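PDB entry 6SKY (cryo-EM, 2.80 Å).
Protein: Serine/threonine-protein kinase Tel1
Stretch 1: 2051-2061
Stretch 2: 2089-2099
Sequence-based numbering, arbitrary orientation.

Stretch 1 2051-2061: ELDTVRSMVHD
Stretch 2, residues 2089-2099: ALTELDDILNV

Antiparallel helices often join a polar clamp at one margin to an apolar seam, and this pair from the kinase Tel1 is a compact example. The clamp is Arg2056, whose extended side chain (chi1 m, chi2 and chi3 t) starts sideways yet brings its guanidinium to Asn2098 on the other stretch. There Asn2098 OD1 lies at the guanidinium edge and accepts two hydrogen bonds, from Arg2056 NH1 at 2.7 Å and, weakly, from Arg2056 NE at 2.8 Å. Asn2098 (chi1 m) has phi/psi of -107/13. One turn on from Arg2056, His2060 (chi1 m) points its CA-to-CB bond away, but its ring swings back so that CE1 lies 3.1 Å from Asp2094 OD2, near the ring plane.

Alongside these runs the seam. Helix 2052-2061 and helix 2089-2097, both with regular alpha-helical backbones, cross at -159° with a closest approach of 10.2 Å between the axes; the register pairs Leu2052 with Leu2097 (CA to CA 7.7 Å) and Val2059 with Leu2090 (CA to CA 6.4 Å). Leu2097 (m, t) packs its CD2 3.9 Å from Leu2052 CD1 and its CD1 3.6 Å from Val2055 CG1. Val2059 (t) sets CG2 4.0 Å from Leu2093 CD2 and CG1 4.4 Å from Leu2090 CD2.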

# COMPACT_ATOMS: atom_id res chain seq x y z
N GLU A 2051 48.10 17.89 7.55
CA GLU A 2051 48.11 18.77 8.71
C GLU A 2051 46.72 19.31 8.95
O GLU A 2051 46.03 19.72 8.02
CB GLU A 2051 49.09 19.92 8.51
CG GLU A 2051 50.53 19.59 8.86
CD GLU A 2051 50.83 19.83 10.32
OE1 GLU A 2051 49.90 20.19 11.06
OE2 GLU A 2051 52.00 19.65 10.73
N LEU A 2052 46.32 19.32 10.22
CA LEU A 2052 45.00 19.82 10.60
C LEU A 2052 44.82 21.29 10.27
O LEU A 2052 43.68 21.76 10.15
CB LEU A 2052 44.80 19.59 12.10
CG LEU A 2052 43.38 19.35 12.57
CD1 LEU A 2052 42.81 18.18 11.81
CD2 LEU A 2052 43.39 19.07 14.05
N ASP A 2053 45.91 22.03 10.10
CA ASP A 2053 45.81 23.47 9.87
C ASP A 2053 45.29 23.78 8.48
O ASP A 2053 44.52 24.73 8.30
CB ASP A 2053 47.18 24.10 10.10
CG ASP A 2053 47.87 23.56 11.33
OD1 ASP A 2053 47.37 23.79 12.44
OD2 ASP A 2053 48.90 22.87 11.17
N THR A 2054 45.69 22.99 7.48
CA THR A 2054 45.14 23.16 6.14
C THR A 2054 43.64 22.90 6.13
O THR A 2054 42.88 23.62 5.47
CB THR A 2054 45.85 22.21 5.18
OG1 THR A 2054 47.25 22.18 5.48
CG2 THR A 2054 45.65 22.67 3.75
N VAL A 2055 43.20 21.88 6.86
CA VAL A 2055 41.79 21.56 6.88
C VAL A 2055 41.00 22.65 7.60
O VAL A 2055 39.91 23.02 7.17
CB VAL A 2055 41.57 20.18 7.52
CG1 VAL A 2055 40.20 19.67 7.20
CG2 VAL A 2055 42.61 19.22 7.04
N ARG A 2056 41.54 23.17 8.70
CA ARG A 2056 40.87 24.28 9.37
C ARG A 2056 40.78 25.50 8.46
O ARG A 2056 39.76 26.19 8.46
CB ARG A 2056 41.59 24.64 10.66
CG ARG A 2056 41.32 23.71 11.80
CD ARG A 2056 42.26 24.00 12.94
NE ARG A 2056 42.06 23.12 14.07
CZ ARG A 2056 42.93 22.99 15.07
NH1 ARG A 2056 42.68 22.17 16.07
NH2 ARG A 2056 44.06 23.68 15.05
N SER A 2057 41.82 25.77 7.69
CA SER A 2057 41.77 26.91 6.79
C SER A 2057 40.71 26.72 5.72
O SER A 2057 40.00 27.67 5.37
CB SER A 2057 43.14 27.11 6.14
OG SER A 2057 44.13 27.26 7.14
N MET A 2058 40.57 25.50 5.21
CA MET A 2058 39.55 25.26 4.18
C MET A 2058 38.14 25.37 4.76
O MET A 2058 37.24 25.93 4.12
CB MET A 2058 39.76 23.90 3.54
CG MET A 2058 38.84 23.63 2.39
SD MET A 2058 39.20 24.63 0.95
CE MET A 2058 40.81 24.00 0.53
N VAL A 2059 37.94 24.87 5.98
CA VAL A 2059 36.64 24.99 6.63
C VAL A 2059 36.29 26.46 6.87
O VAL A 2059 35.15 26.88 6.65
CB VAL A 2059 36.63 24.19 7.94
CG1 VAL A 2059 35.39 24.48 8.73
CG2 VAL A 2059 36.73 22.72 7.66
N HIS A 2060 37.27 27.25 7.32
CA HIS A 2060 37.00 28.66 7.59
C HIS A 2060 36.73 29.44 6.31
O HIS A 2060 35.87 30.33 6.30
CB HIS A 2060 38.17 29.27 8.35
CG HIS A 2060 38.28 28.78 9.75
ND1 HIS A 2060 37.26 28.13 10.40
CD2 HIS A 2060 39.29 28.86 10.65
CE1 HIS A 2060 37.63 27.82 11.62
NE2 HIS A 2060 38.87 28.25 11.80
N ASP A 2061 37.43 29.12 5.23
CA ASP A 2061 37.10 29.73 3.95
C ASP A 2061 35.69 29.37 3.51
O ASP A 2061 34.97 30.20 2.95
CB ASP A 2061 38.12 29.32 2.90
CG ASP A 2061 38.05 30.17 1.65
OD1 ASP A 2061 37.19 31.07 1.58
OD2 ASP A 2061 38.87 29.95 0.73
N ALA A 2089 26.73 21.97 8.69
CA ALA A 2089 27.64 20.87 8.37
C ALA A 2089 29.09 21.26 8.60
O ALA A 2089 29.86 20.50 9.19
CB ALA A 2089 27.42 20.43 6.93
N LEU A 2090 29.49 22.44 8.12
CA LEU A 2090 30.86 22.89 8.33
C LEU A 2090 31.16 23.09 9.81
O LEU A 2090 32.28 22.83 10.25
CB LEU A 2090 31.12 24.18 7.57
CG LEU A 2090 31.17 24.10 6.05
CD1 LEU A 2090 31.03 25.47 5.46
CD2 LEU A 2090 32.46 23.50 5.61
N THR A 2091 30.17 23.50 10.59
CA THR A 2091 30.40 23.67 12.02
C THR A 2091 30.58 22.34 12.73
O THR A 2091 31.43 22.22 13.62
CB THR A 2091 29.25 24.47 12.63
OG1 THR A 2091 29.18 25.74 11.99
CG2 THR A 2091 29.48 24.69 14.09
N GLU A 2092 29.80 21.31 12.36
CA GLU A 2092 30.01 20.00 12.98
C GLU A 2092 31.35 19.39 12.58
O GLU A 2092 32.03 18.76 13.41
CB GLU A 2092 28.87 19.05 12.62
CG GLU A 2092 27.54 19.40 13.29
CD GLU A 2092 26.38 18.55 12.81
OE1 GLU A 2092 26.35 18.19 11.61
OE2 GLU A 2092 25.49 18.24 13.63
N LEU A 2093 31.74 19.57 11.32
CA LEU A 2093 33.08 19.16 10.90
C LEU A 2093 34.15 19.83 11.75
O LEU A 2093 35.05 19.17 12.27
CB LEU A 2093 33.27 19.51 9.42
CG LEU A 2093 34.62 19.25 8.77
CD1 LEU A 2093 35.09 17.87 9.06
CD2 LEU A 2093 34.50 19.44 7.29
N ASP A 2094 34.06 21.15 11.90
CA ASP A 2094 35.04 21.87 12.71
C ASP A 2094 35.03 21.40 14.15
O ASP A 2094 36.07 21.40 14.81
CB ASP A 2094 34.76 23.36 12.64
CG ASP A 2094 36.00 24.20 12.81
OD1 ASP A 2094 37.02 23.68 13.32
OD2 ASP A 2094 35.97 25.39 12.43
N ASP A 2095 33.87 21.00 14.67
CA ASP A 2095 33.80 20.54 16.05
C ASP A 2095 34.54 19.23 16.23
O ASP A 2095 35.30 19.07 17.18
CB ASP A 2095 32.35 20.39 16.49
CG ASP A 2095 31.75 21.69 16.95
OD1 ASP A 2095 32.43 22.73 16.87
OD2 ASP A 2095 30.58 21.68 17.40
N ILE A 2096 34.31 18.26 15.35
CA ILE A 2096 35.02 16.99 15.55
C ILE A 2096 36.49 17.08 15.15
O ILE A 2096 37.28 16.27 15.63
CB ILE A 2096 34.39 15.80 14.81
CG1 ILE A 2096 34.47 16.01 13.32
CG2 ILE A 2096 32.98 15.56 15.27
CD1 ILE A 2096 35.44 15.12 12.64
N LEU A 2097 36.88 18.02 14.29
CA LEU A 2097 38.30 18.15 13.99
C LEU A 2097 39.10 18.62 15.19
O LEU A 2097 40.31 18.43 15.24
CB LEU A 2097 38.51 19.11 12.83
CG LEU A 2097 38.25 18.58 11.43
CD1 LEU A 2097 38.57 19.64 10.42
CD2 LEU A 2097 39.08 17.35 11.19
N ASN A 2098 38.44 19.23 16.18
CA ASN A 2098 39.11 19.90 17.27
C ASN A 2098 39.03 19.14 18.59
O ASN A 2098 39.33 19.71 19.64
CB ASN A 2098 38.54 21.30 17.46
CG ASN A 2098 38.96 22.24 16.36
OD1 ASN A 2098 40.04 22.12 15.80
ND2 ASN A 2098 38.10 23.19 16.05
N VAL A 2099 38.62 17.89 18.57
CA VAL A 2099 38.57 17.12 19.80
C VAL A 2099 39.99 16.75 20.20
O VAL A 2099 40.84 16.45 19.36
CB VAL A 2099 37.68 15.88 19.67
CG1 VAL A 2099 36.25 16.28 19.48
CG2 VAL A 2099 38.14 15.03 18.53